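PDB 3I4G: SusD-like carbohydrate binding protein BF1063 from Bacteroides fragilis NCTC 9343, which probably binds carbohydrate at the outer membrane, as a member of the SusD family of glycan-capturing proteins. Local coordinates for residues F127-Q132 / L167-T172; Y291-K294 / P298-Y301; G39-Y42 / W48-H51; N19-A24 / S115-R120. One frame throughout, in Å; residues are numbered along the deposited sequence. Where two conformers were deposited one is given.

Contact 1 (F127-Q132 / L167-T172); sequences FLRATQ and LKWCVT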
loop_
_atom_site.group_PDB
_atom_site.type_symbol
_atom_site.label_atom_id
_atom_site.label_comp_id
_atom_site.label_asym_id
_atom_site.label_seq_id
_atom_site.Cartn_x
_atom_site.Cartn_y
_atom_site.Cartn_z
ATOM N N PHE A 127 -12.153 14.138 -6.319
ATOM C CA PHE A 127 -11.233 13.003 -6.316
ATOM C C PHE A 127 -10.886 12.611 -4.903
ATOM O O PHE A 127 -10.988 11.455 -4.526
ATOM C CB PHE A 127 -9.958 13.352 -7.082
ATOM C CG PHE A 127 -8.831 12.367 -6.856
ATOM C CD1 PHE A 127 -8.826 11.143 -7.504
ATOM C CD2 PHE A 127 -7.792 12.672 -5.995
ATOM C CE1 PHE A 127 -7.795 10.236 -7.293
ATOM C CE2 PHE A 127 -6.760 11.752 -5.799
ATOM C CZ PHE A 127 -6.778 10.533 -6.452
ATOM N N LEU A 128 -10.472 13.583 -4.104
ATOM C CA LEU A 128 -10.072 13.318 -2.726
ATOM C C LEU A 128 -11.227 12.742 -1.908
ATOM O O LEU A 128 -11.034 11.759 -1.187
ATOM C CB LEU A 128 -9.507 14.579 -2.073
ATOM C CG LEU A 128 -8.167 15.030 -2.626
ATOM C CD1 LEU A 128 -7.824 16.426 -2.120
ATOM C CD2 LEU A 128 -7.010 14.023 -2.282
ATOM N N ARG A 129 -12.428 13.300 -2.035
ATOM C CA ARG A 129 -13.569 12.772 -1.311
ATOM C C ARG A 129 -13.866 11.341 -1.740
ATOM O O ARG A 129 -14.128 10.452 -0.906
ATOM C CB ARG A 129 -14.791 13.675 -1.552
ATOM C CG ARG A 129 -16.055 13.143 -0.890
ATOM C CD ARG A 129 -17.253 14.079 -1.085
ATOM N NE ARG A 129 -17.659 14.190 -2.474
ATOM C CZ ARG A 129 -18.726 14.875 -2.881
ATOM N NH1 ARG A 129 -19.493 15.505 -2.014
ATOM N NH2 ARG A 129 -19.035 14.906 -4.157
ATOM N N ALA A 130 -13.840 11.094 -3.036
ATOM C CA ALA A 130 -14.132 9.762 -3.527
ATOM C C ALA A 130 -13.112 8.709 -3.093
ATOM O O ALA A 130 -13.506 7.564 -2.833
ATOM C CB ALA A 130 -14.272 9.754 -5.035
ATOM N N THR A 131 -11.846 9.091 -2.972
ATOM C CA THR A 131 -10.876 8.134 -2.476
ATOM C C THR A 131 -11.239 7.686 -1.068
ATOM O O THR A 131 -11.048 6.533 -0.734
ATOM C CB THR A 131 -9.411 8.606 -2.472
ATOM O OG1 THR A 131 -9.226 9.711 -1.578
ATOM C CG2 THR A 131 -8.892 8.917 -3.867
ATOM N N GLN A 132 -11.789 8.557 -0.240
ATOM C CA GLN A 132 -12.137 8.144 1.120
ATOM C C GLN A 132 -13.244 7.120 1.099
ATOM O O GLN A 132 -13.173 6.139 1.829
ATOM C CB GLN A 132 -12.536 9.365 1.961
ATOM C CG GLN A 132 -11.493 10.473 1.979
ATOM C CD GLN A 132 -10.132 9.996 2.427
ATOM O OE1 GLN A 132 -9.881 9.857 3.621
ATOM N NE2 GLN A 132 -9.227 9.763 1.463
ATOM N N LEU A 167 -19.864 2.110 -4.381
ATOM C CA LEU A 167 -18.950 1.907 -5.490
ATOM C C LEU A 167 -19.502 2.519 -6.795
ATOM O O LEU A 167 -18.742 3.103 -7.578
ATOM C CB LEU A 167 -18.632 0.432 -5.655
ATOM C CG LEU A 167 -17.841 -0.186 -4.496
ATOM C CD1 LEU A 167 -17.702 -1.692 -4.718
ATOM C CD2 LEU A 167 -16.459 0.497 -4.259
ATOM N N LYS A 168 -20.806 2.418 -7.039
ATOM C CA LYS A 168 -21.393 3.059 -8.211
ATOM C C LYS A 168 -21.195 4.575 -8.157
ATOM O O LYS A 168 -20.937 5.214 -9.184
ATOM C CB LYS A 168 -22.894 2.744 -8.327
ATOM C CG LYS A 168 -23.203 1.310 -8.738
ATOM C CD LYS A 168 -24.731 1.047 -8.814
ATOM N N TRP A 169 -21.388 5.167 -6.974
ATOM C CA TRP A 169 -21.170 6.590 -6.787
ATOM C C TRP A 169 -19.701 6.940 -7.034
ATOM O O TRP A 169 -19.381 7.950 -7.679
ATOM C CB TRP A 169 -21.654 6.990 -5.365
ATOM C CG TRP A 169 -21.536 8.420 -4.997
ATOM C CD1 TRP A 169 -22.479 9.364 -5.098
ATOM C CD2 TRP A 169 -20.422 9.023 -4.355
ATOM N NE1 TRP A 169 -22.014 10.545 -4.586
ATOM C CE2 TRP A 169 -20.746 10.353 -4.114
ATOM C CE3 TRP A 169 -19.181 8.547 -3.934
ATOM C CZ2 TRP A 169 -19.862 11.241 -3.509
ATOM C CZ3 TRP A 169 -18.292 9.424 -3.337
ATOM C CH2 TRP A 169 -18.655 10.764 -3.120
ATOM N N CYS A 170 -18.794 6.106 -6.535
ATOM C CA CYS A 170 -17.362 6.339 -6.748
ATOM C C CYS A 170 -17.028 6.313 -8.232
ATOM O O CYS A 170 -16.225 7.100 -8.691
ATOM C CB CYS A 170 -16.517 5.324 -6.016
ATOM S SG CYS A 170 -16.402 5.548 -4.213
ATOM N N VAL A 171 -17.635 5.409 -8.993
ATOM C CA VAL A 171 -17.415 5.403 -10.447
ATOM C C VAL A 171 -17.787 6.758 -11.049
ATOM O O VAL A 171 -17.012 7.359 -11.803
ATOM C CB VAL A 171 -18.203 4.266 -11.126
ATOM C CG1 VAL A 171 -18.286 4.481 -12.635
ATOM C CG2 VAL A 171 -17.585 2.898 -10.765
ATOM N N THR A 172 -18.966 7.267 -10.693
ATOM C CA THR A 172 -19.417 8.543 -11.220
ATOM C C THR A 172 -18.453 9.651 -10.815
ATOM O O THR A 172 -18.067 10.495 -11.652
ATOM C CB THR A 172 -20.823 8.860 -10.704
ATOM O OG1 THR A 172 -21.706 7.802 -11.123
ATOM C CG2 THR A 172 -21.307 10.230 -11.220
#

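Contact 2 (Y291-K294 / P298-Y301); sequences YEFK and PFSY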
loop_
_atom_site.group_PDB
_atom_site.type_symbol
_atom_site.label_atom_id
_atom_site.label_comp_id
_atom_site.label_asym_id
_atom_site.label_seq_id
_atom_site.Cartn_x
_atom_site.Cartn_y
_atom_site.Cartn_z
ATOM N N TYR A 291 9.570 -14.821 -4.578
ATOM C CA TYR A 291 10.357 -14.342 -5.691
ATOM C C TYR A 291 10.902 -15.512 -6.520
ATOM O O TYR A 291 11.375 -16.504 -5.975
ATOM C CB TYR A 291 11.524 -13.489 -5.200
ATOM C CG TYR A 291 11.126 -12.229 -4.510
ATOM C CD1 TYR A 291 10.932 -11.059 -5.197
ATOM C CD2 TYR A 291 10.961 -12.201 -3.144
ATOM C CE1 TYR A 291 10.533 -9.889 -4.559
ATOM C CE2 TYR A 291 10.576 -11.052 -2.504
ATOM C CZ TYR A 291 10.365 -9.903 -3.199
ATOM O OH TYR A 291 9.985 -8.728 -2.558
ATOM N N GLU A 292 10.821 -15.435 -7.834
ATOM C CA GLU A 292 11.417 -16.468 -8.660
ATOM C C GLU A 292 12.938 -16.496 -8.588
ATOM O O GLU A 292 13.576 -15.567 -8.124
ATOM C CB GLU A 292 11.000 -16.240 -10.109
ATOM C CG GLU A 292 9.516 -16.437 -10.343
ATOM C CD GLU A 292 8.977 -15.746 -11.593
ATOM O OE1 GLU A 292 9.742 -15.222 -12.423
ATOM O OE2 GLU A 292 7.736 -15.797 -11.782
ATOM N N PHE A 293 13.533 -17.600 -9.074
ATOM C CA PHE A 293 14.932 -17.596 -9.385
ATOM C C PHE A 293 15.093 -16.687 -10.611
ATOM O O PHE A 293 14.137 -16.365 -11.323
ATOM C CB PHE A 293 15.440 -19.010 -9.700
ATOM C CG PHE A 293 15.538 -19.904 -8.493
ATOM C CD1 PHE A 293 16.490 -19.652 -7.511
ATOM C CD2 PHE A 293 14.748 -21.024 -8.364
ATOM C CE1 PHE A 293 16.597 -20.502 -6.417
ATOM C CE2 PHE A 293 14.853 -21.851 -7.257
ATOM C CZ PHE A 293 15.770 -21.588 -6.300
ATOM N N LYS A 294 16.329 -16.314 -10.902
ATOM C CA LYS A 294 16.641 -15.420 -12.021
ATOM C C LYS A 294 16.185 -15.951 -13.374
ATOM O O LYS A 294 15.889 -15.150 -14.269
ATOM C CB LYS A 294 18.148 -15.160 -12.062
ATOM C CG LYS A 294 18.587 -14.231 -11.005
ATOM C CD LYS A 294 18.554 -12.812 -11.427
ATOM C CE LYS A 294 19.731 -12.455 -12.327
ATOM N NZ LYS A 294 19.732 -10.965 -12.532
ATOM N N PRO A 298 10.107 -21.119 -10.254
ATOM C CA PRO A 298 9.713 -20.868 -8.870
ATOM C C PRO A 298 10.780 -21.240 -7.887
ATOM O O PRO A 298 11.554 -22.188 -8.091
ATOM C CB PRO A 298 8.492 -21.777 -8.650
ATOM C CG PRO A 298 8.099 -22.255 -9.989
ATOM C CD PRO A 298 9.263 -22.158 -10.897
ATOM N N PHE A 299 10.822 -20.472 -6.811
ATOM C CA PHE A 299 11.748 -20.740 -5.742
ATOM C C PHE A 299 11.430 -22.036 -4.997
ATOM O O PHE A 299 10.261 -22.385 -4.789
ATOM C CB PHE A 299 11.754 -19.588 -4.728
ATOM C CG PHE A 299 12.667 -19.843 -3.575
ATOM C CD1 PHE A 299 14.026 -19.842 -3.728
ATOM C CD2 PHE A 299 12.136 -20.164 -2.346
ATOM C CE1 PHE A 299 14.867 -20.108 -2.658
ATOM C CE2 PHE A 299 12.963 -20.432 -1.272
ATOM C CZ PHE A 299 14.320 -20.424 -1.434
ATOM N N SER A 300 12.489 -22.740 -4.598
ATOM C CA SER A 300 12.400 -23.858 -3.688
ATOM C C SER A 300 13.663 -23.918 -2.845
ATOM O O SER A 300 14.728 -23.738 -3.349
ATOM C CB SER A 300 12.253 -25.190 -4.412
ATOM O OG SER A 300 12.187 -26.232 -3.446
ATOM N N TYR A 301 13.504 -24.133 -1.533
ATOM C CA TYR A 301 14.625 -24.325 -0.643
ATOM C C TYR A 301 15.380 -25.595 -1.014
ATOM O O TYR A 301 16.531 -25.736 -0.669
ATOM C CB TYR A 301 14.192 -24.465 0.820
ATOM C CG TYR A 301 13.669 -23.209 1.458
ATOM C CD1 TYR A 301 14.528 -22.198 1.817
ATOM C CD2 TYR A 301 12.337 -23.076 1.768
ATOM C CE1 TYR A 301 14.058 -21.021 2.419
ATOM C CE2 TYR A 301 11.857 -21.917 2.351
ATOM C CZ TYR A 301 12.720 -20.912 2.706
ATOM O OH TYR A 301 12.253 -19.766 3.295
HETATM O O HOH W 1 8.612 -18.494 -6.697
#

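Contact 3 (G39-Y42 / W48-H51); sequences GVEY and WSYH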
loop_
_atom_site.group_PDB
_atom_site.type_symbol
_atom_site.label_atom_id
_atom_site.label_comp_id
_atom_site.label_asym_id
_atom_site.label_seq_id
_atom_site.Cartn_x
_atom_site.Cartn_y
_atom_site.Cartn_z
ATOM N N GLY A 39 6.224 13.867 11.026
ATOM C CA GLY A 39 6.947 12.851 11.755
ATOM C C GLY A 39 6.367 11.516 12.085
ATOM O O GLY A 39 5.634 10.932 11.301
ATOM N N VAL A 40 6.737 11.029 13.261
ATOM C CA VAL A 40 6.379 9.682 13.692
ATOM C C VAL A 40 4.916 9.595 14.038
ATOM O O VAL A 40 4.371 10.494 14.709
ATOM C CB VAL A 40 7.224 9.294 14.889
ATOM C CG1 VAL A 40 6.787 7.970 15.517
ATOM C CG2 VAL A 40 8.721 9.233 14.466
ATOM N N GLU A 41 4.276 8.531 13.573
ATOM C CA GLU A 41 2.882 8.248 13.949
ATOM C C GLU A 41 2.826 6.817 14.420
ATOM O O GLU A 41 3.489 5.943 13.882
ATOM C CB GLU A 41 1.928 8.510 12.804
ATOM C CG GLU A 41 2.166 7.706 11.565
ATOM C CD GLU A 41 1.164 7.918 10.472
ATOM O OE1 GLU A 41 0.414 8.924 10.498
ATOM O OE2 GLU A 41 1.075 7.053 9.572
ATOM N N TYR A 42 1.984 6.569 15.422
ATOM C CA TYR A 42 1.837 5.257 16.046
ATOM C C TYR A 42 0.590 4.544 15.597
ATOM O O TYR A 42 0.296 3.438 16.053
ATOM C CB TYR A 42 1.863 5.407 17.569
ATOM C CG TYR A 42 3.191 5.978 18.022
ATOM C CD1 TYR A 42 4.332 5.183 18.040
ATOM C CD2 TYR A 42 3.325 7.330 18.341
ATOM C CE1 TYR A 42 5.555 5.718 18.434
ATOM C CE2 TYR A 42 4.557 7.847 18.714
ATOM C CZ TYR A 42 5.646 7.024 18.746
ATOM O OH TYR A 42 6.900 7.529 19.138
ATOM N N TRP A 48 -3.089 7.014 3.143
ATOM C CA TRP A 48 -1.822 7.137 2.432
ATOM C C TRP A 48 -0.645 7.471 3.328
ATOM O O TRP A 48 0.445 7.663 2.824
ATOM C CB TRP A 48 -1.916 8.191 1.331
ATOM C CG TRP A 48 -3.011 7.897 0.346
ATOM C CD1 TRP A 48 -3.392 6.676 -0.109
ATOM C CD2 TRP A 48 -3.865 8.850 -0.323
ATOM N NE1 TRP A 48 -4.411 6.806 -1.010
ATOM C CE2 TRP A 48 -4.732 8.124 -1.145
ATOM C CE3 TRP A 48 -3.989 10.225 -0.275
ATOM C CZ2 TRP A 48 -5.702 8.728 -1.916
ATOM C CZ3 TRP A 48 -4.952 10.831 -1.039
ATOM C CH2 TRP A 48 -5.815 10.093 -1.831
ATOM N N SER A 49 -0.853 7.566 4.640
ATOM C CA SER A 49 0.257 7.825 5.557
ATOM C C SER A 49 1.116 6.567 5.678
ATOM O O SER A 49 0.731 5.478 5.217
ATOM C CB SER A 49 -0.231 8.273 6.927
ATOM O OG SER A 49 -0.744 7.196 7.708
ATOM N N TYR A 50 2.291 6.669 6.265
ATOM C CA TYR A 50 3.147 5.467 6.258
ATOM C C TYR A 50 2.523 4.333 7.060
ATOM O O TYR A 50 2.638 3.173 6.675
ATOM C CB TYR A 50 4.612 5.758 6.655
ATOM C CG TYR A 50 4.947 6.035 8.090
ATOM C CD1 TYR A 50 5.012 5.000 9.000
ATOM C CD2 TYR A 50 5.236 7.303 8.551
ATOM C CE1 TYR A 50 5.364 5.219 10.294
ATOM C CE2 TYR A 50 5.579 7.511 9.878
ATOM C CZ TYR A 50 5.651 6.487 10.724
ATOM O OH TYR A 50 6.002 6.763 12.037
ATOM N N HIS A 51 1.910 4.634 8.192
ATOM C CA HIS A 51 1.243 3.599 8.970
ATOM C C HIS A 51 -0.095 3.224 8.338
ATOM O O HIS A 51 -0.532 2.060 8.429
ATOM C CB HIS A 51 1.062 4.038 10.426
ATOM C CG HIS A 51 0.774 2.930 11.402
ATOM N ND1 HIS A 51 -0.112 1.902 11.177
ATOM C CD2 HIS A 51 1.226 2.764 12.656
ATOM C CE1 HIS A 51 -0.167 1.129 12.254
ATOM N NE2 HIS A 51 0.640 1.635 13.172
#

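Contact 4 (N19-A24 / S115-R120); sequences NSESNA and SEKKTR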
loop_
_atom_site.group_PDB
_atom_site.type_symbol
_atom_site.label_atom_id
_atom_site.label_comp_id
_atom_site.label_asym_id
_atom_site.label_seq_id
_atom_site.Cartn_x
_atom_site.Cartn_y
_atom_site.Cartn_z
ATOM N N ASN A 19 -14.267 34.613 -1.883
ATOM C CA ASN A 19 -14.039 35.647 -2.896
ATOM C C ASN A 19 -12.652 35.546 -3.539
ATOM O O ASN A 19 -12.389 36.168 -4.568
ATOM C CB ASN A 19 -14.166 37.045 -2.289
ATOM C CG ASN A 19 -15.527 37.315 -1.677
ATOM O OD1 ASN A 19 -16.518 36.671 -2.012
ATOM N ND2 ASN A 19 -15.583 38.304 -0.790
ATOM N N SER A 20 -11.773 34.729 -2.951
ATOM C CA SER A 20 -10.382 34.626 -3.371
ATOM C C SER A 20 -9.936 33.235 -3.800
ATOM O O SER A 20 -10.088 32.293 -3.037
ATOM C CB SER A 20 -9.537 35.077 -2.173
ATOM O OG SER A 20 -8.192 34.671 -2.299
ATOM N N GLU A 21 -9.389 33.097 -5.012
ATOM C CA GLU A 21 -8.856 31.796 -5.475
ATOM C C GLU A 21 -7.683 31.337 -4.612
ATOM O O GLU A 21 -7.464 30.150 -4.486
ATOM C CB GLU A 21 -8.469 31.799 -6.972
ATOM C CG GLU A 21 -9.717 31.754 -7.859
ATOM C CD GLU A 21 -9.441 31.656 -9.345
ATOM O OE1 GLU A 21 -8.242 31.707 -9.754
ATOM O OE2 GLU A 21 -10.458 31.530 -10.090
ATOM N N SER A 22 -6.914 32.268 -4.053
ATOM C CA SER A 22 -5.810 31.889 -3.168
ATOM C C SER A 22 -6.360 31.240 -1.892
ATOM O O SER A 22 -5.773 30.291 -1.374
ATOM C CB SER A 22 -4.916 33.092 -2.828
ATOM O OG SER A 22 -3.773 32.662 -2.098
ATOM N N ASN A 23 -7.484 31.751 -1.383
ATOM C CA ASN A 23 -8.125 31.154 -0.196
ATOM C C ASN A 23 -8.668 29.763 -0.535
ATOM O O ASN A 23 -8.536 28.815 0.242
ATOM C CB ASN A 23 -9.244 32.033 0.328
ATOM C CG ASN A 23 -8.731 33.251 1.094
ATOM O OD1 ASN A 23 -7.570 33.299 1.501
ATOM N ND2 ASN A 23 -9.598 34.240 1.286
ATOM N N ALA A 24 -9.271 29.624 -1.717
ATOM C CA ALA A 24 -9.685 28.300 -2.159
ATOM C C ALA A 24 -8.482 27.371 -2.252
ATOM O O ALA A 24 -8.542 26.220 -1.851
ATOM C CB ALA A 24 -10.408 28.388 -3.496
ATOM N N SER A 115 -13.654 29.844 -13.500
ATOM C CA SER A 115 -12.307 29.848 -14.076
ATOM C C SER A 115 -11.847 28.428 -14.258
ATOM O O SER A 115 -12.382 27.485 -13.680
ATOM C CB SER A 115 -11.297 30.559 -13.187
ATOM O OG SER A 115 -11.026 29.839 -12.003
ATOM N N GLU A 116 -10.786 28.281 -15.036
ATOM C CA GLU A 116 -10.207 26.927 -15.176
ATOM C C GLU A 116 -9.716 26.409 -13.833
ATOM O O GLU A 116 -9.818 25.218 -13.547
ATOM C CB GLU A 116 -9.103 26.933 -16.241
ATOM C CG GLU A 116 -9.729 27.129 -17.600
ATOM C CD GLU A 116 -8.775 27.169 -18.768
ATOM O OE1 GLU A 116 -7.618 26.703 -18.632
ATOM O OE2 GLU A 116 -9.233 27.678 -19.840
ATOM N N LYS A 117 -9.154 27.287 -12.997
ATOM C CA LYS A 117 -8.655 26.878 -11.697
ATOM C C LYS A 117 -9.807 26.400 -10.807
ATOM O O LYS A 117 -9.679 25.392 -10.118
ATOM C CB LYS A 117 -7.868 27.999 -10.997
ATOM C CG LYS A 117 -6.506 28.224 -11.601
ATOM C CD LYS A 117 -5.801 29.400 -10.972
ATOM C CE LYS A 117 -4.498 29.675 -11.721
ATOM N NZ LYS A 117 -3.700 30.752 -11.072
ATOM N N LYS A 118 -10.922 27.127 -10.824
ATOM C CA LYS A 118 -12.088 26.682 -10.036
ATOM C C LYS A 118 -12.536 25.271 -10.469
ATOM O O LYS A 118 -12.749 24.385 -9.626
ATOM C CB LYS A 118 -13.237 27.682 -10.149
ATOM C CG LYS A 118 -14.515 27.211 -9.434
ATOM C CD LYS A 118 -15.649 28.161 -9.648
ATOM C CE LYS A 118 -16.988 27.600 -9.156
ATOM N NZ LYS A 118 -18.125 28.528 -9.357
ATOM N N THR A 119 -12.657 25.069 -11.773
ATOM C CA THR A 119 -13.093 23.777 -12.291
ATOM C C THR A 119 -12.126 22.651 -11.912
ATOM O O THR A 119 -12.540 21.545 -11.521
ATOM C CB THR A 119 -13.302 23.902 -13.802
ATOM O OG1 THR A 119 -14.394 24.825 -14.022
ATOM C CG2 THR A 119 -13.669 22.598 -14.454
ATOM N N ARG A 120 -10.841 22.949 -11.980
ATOM C CA ARG A 120 -9.830 21.987 -11.550
ATOM C C ARG A 120 -9.955 21.668 -10.074
ATOM O O ARG A 120 -9.949 20.500 -9.677
ATOM C CB ARG A 120 -8.442 22.530 -11.857
ATOM C CG ARG A 120 -7.362 21.572 -11.417
ATOM C CD ARG A 120 -6.016 22.163 -11.687
ATOM N NE ARG A 120 -4.962 21.255 -11.244
ATOM C CZ ARG A 120 -3.665 21.517 -11.363
ATOM N NH1 ARG A 120 -3.237 22.624 -11.952
ATOM N NH2 ARG A 120 -2.771 20.636 -10.916
#

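Contact 1 (F127-Q132 / L167-T172)
Trp-169 packs against both Arg-129 and Ala-130, and its side chain crosses that of Arg-129 at about a right angle. The six-membered part of the indole meets the guanidinium edge-on: Arg-129 NE lies in the plane of the ring, 3.6 Å from Trp-169 CH2. Seen from the arginine, Trp-169 CZ2 stands 3.5 Å above the guanidinium plane of Arg-129, displaced toward its rim. The two planes are 59° apart, which rules out a parallel stack. Arg-129 gets there by running straight out from the helix (CG trans to the backbone N, chi1 177°) and then bending at chi3, which brings NE to the rim of the indole at CH2 and turns one guanidinium face to CZ2.

Apolar packing comes from Ala-130, whose CB is directed at the facing helix. Its CA comes within 4.2 Å of Trp-169 CZ3, and its methyl CB is 4.4 Å from the same atom. Cys-170 SG adds a van der Waals approach of 3.8 Å to Ala-130 O.

Polar needs are met by neighbours. Arg-129 NH1 bonds Asn-103 OD1 and NH2 forms a salt bridge with Glu-173, so the guanidinium is held from other directions while the indole lies against it; Trp-169 NE1 bonds Glu-147.

The small residues fit the spacing. Ala-130 and Cys-170 approach to 5.7 Å between their CA atoms, with the local axes 9.7 Å apart and running at 159°. Such near-antiparallel packing of helices 116-139 and 163-180 is characteristic of the TPR-like helical scaffold of SusD-family proteins.

Contact 2 (Y291-K294 / P298-Y301)
Phe-293 and Phe-299 meet across a short three-residue connection within the loop between helices 285-288 and 317-322, and their rotamers decide the fit. In Phe-293 the ring is opposite the carbonyl carbon, which brings its end to the second segment (chi1 -72°), whereas Phe-299 extends its ring trans to its own N (chi1 178°). The rings come together at Phe-293 CZ and Phe-299 CD1, 3.6 Å apart, with centroids separated by 5.4 Å and planes inclined at 50°. That inclination is intermediate, so the pair is oblique, neither a stack nor a T.

The Phe-293 ring also rests against backbone. Its CD2 lies 3.4 Å from Pro-298 O, and CE2 reaches Ser-300 N at 3.7 Å, so the ring spans three successive residues of the other segment. In the reverse direction, Phe-299 CB packs 3.3 Å from Tyr-291 O. Beyond it, Phe-299 CE2 sits above the centre of the Tyr-301 ring.

Polar linkage between the backbones runs through one water, which accepts from Phe-299 N at 3.0 Å and gives a long, weak bond of 3.5 Å to Tyr-291 O. The same carbonyl also accepts from Arg-315 NH2.

Arg-315 further makes a cation-pi contact with Phe-299, and Arg-305 makes one with Phe-293. The chemistry is therefore that of a loop joined largely by aromatic and carbonyl contacts: one water offers a polar bridge with a weak leg, and two arginines, whose positive charge would favour the electron-rich rings, bind the phenylalanine pair to later residues of the same loop.

Contact 3 (G39-Y42 / W48-H51)
Gly-39 starts the contact with its carbonyl: Gly-39 O lies near the plane of the Tyr-50 ring, 3.7 Å from CE2 at the ring edge. Its phi of 93° is a conformation readily available to glycine.

Val-40 turns its side chain mostly from the second segment, yet its CA reaches the edge of the same ring, 3.4 Å from Tyr-50 OH.

Glu-41 does most of the work. Its backbone N donates a nearly straight bond to Tyr-50 OH (2.9 Å, 167° at the hydrogen), and that hydroxyl is also hydrogen-bonded to His-269 ND1. Above the ring, Glu-41 CG makes a CH-pi contact, 4.1 Å from the Tyr-50 centroid and displaced toward the rim. With CG placed between N and the carbonyl carbon (chi1 60°) and the chain extended beyond, the carboxylate slides past the tyrosine to the start of helix 50-54. There Ser-49 is the N-cap, its OG bonded to Gly-52 N, and the glutamate supplements this cap from outside the helix. Glu-41 OE2 accepts twice: from Ser-49 OG at 2.6 Å through its syn lone pair, and from His-51 N at 2.9 Å nearly in line with the C-O bond. The carboxylate probably gains from the partial positive charge of the amides that open this short helix. Glu-41 OE1 is bonded to Ser-45 OG.

Tyr-42 contributes backbone, its carbonyl C 3.5 Å from His-51 CD2. Arg-67 ties both residues together, NH1 bonding Tyr-42 O and NH2 bonding His-51 NE2.

Contact 4 (N19-A24 / S115-R120)
Glu-21 and Ser-115 join the N-terminal ends of two helices, 21-33 and 116-139, each opened by a serine N-cap. Between the short segments the nearest CA atoms, those of Glu-21 and Lys-118, are 7.6 Å apart, and the extended Glu-21 side chain spans the gap to the serine.

The hydrogen bonds form a short chain. Ser-115 OG donates to Glu-21 OE2 at 2.6 Å and at the same time accepts from Lys-118 N at 3.0 Å, with an N-H...O angle of 166°. Using the hydroxyl as donor and acceptor at once links the cap of helix 116-139 to a residue in the first turn of the other helix. On that other helix, Ser-20 OG accepts from Asn-23 N at 3.1 Å in the equivalent capping bond.

Packing is added by Lys-117, whose extended chain crosses Glu-21 at about a right angle: its CD lies 3.6 Å from Glu-21 OE1. The charged ends are not in contact, Lys-117 NZ being 4.8 Å from Glu-21 OE1, so any attraction is long-range. Lys-118 turns its amine to Ser-112 O, Gln-110 O and Glu-114.

The Glu-21 chain is extended beyond CG (chi2 -176°), and Ser-115 OG meets OE2 on the syn side, 35° out of the carboxylate plane.

From the N terminus, the start of helix 21-33 enters contact 4, which closes a 90-residue loop when the chain reaches the start of helix 116-139. Nested within that loop, contact 3 closes a short connection of five residues leading into helix 50-54. Helix 116-139 then continues into contact 1, which pairs it with helix 163-180, closing a 34-residue loop; thus one helix serves contacts 4 and 1, with centres 22 Å apart. Contacts 1 and 3 touch where Trp-48 packs on Leu-128 and Thr-131. Contact 2 follows in series, a local closure between helices 285-288 and 317-322, on the opposite side of the chain's centre from contacts 1, 3 and 4. None cross; only contact 3 is nested.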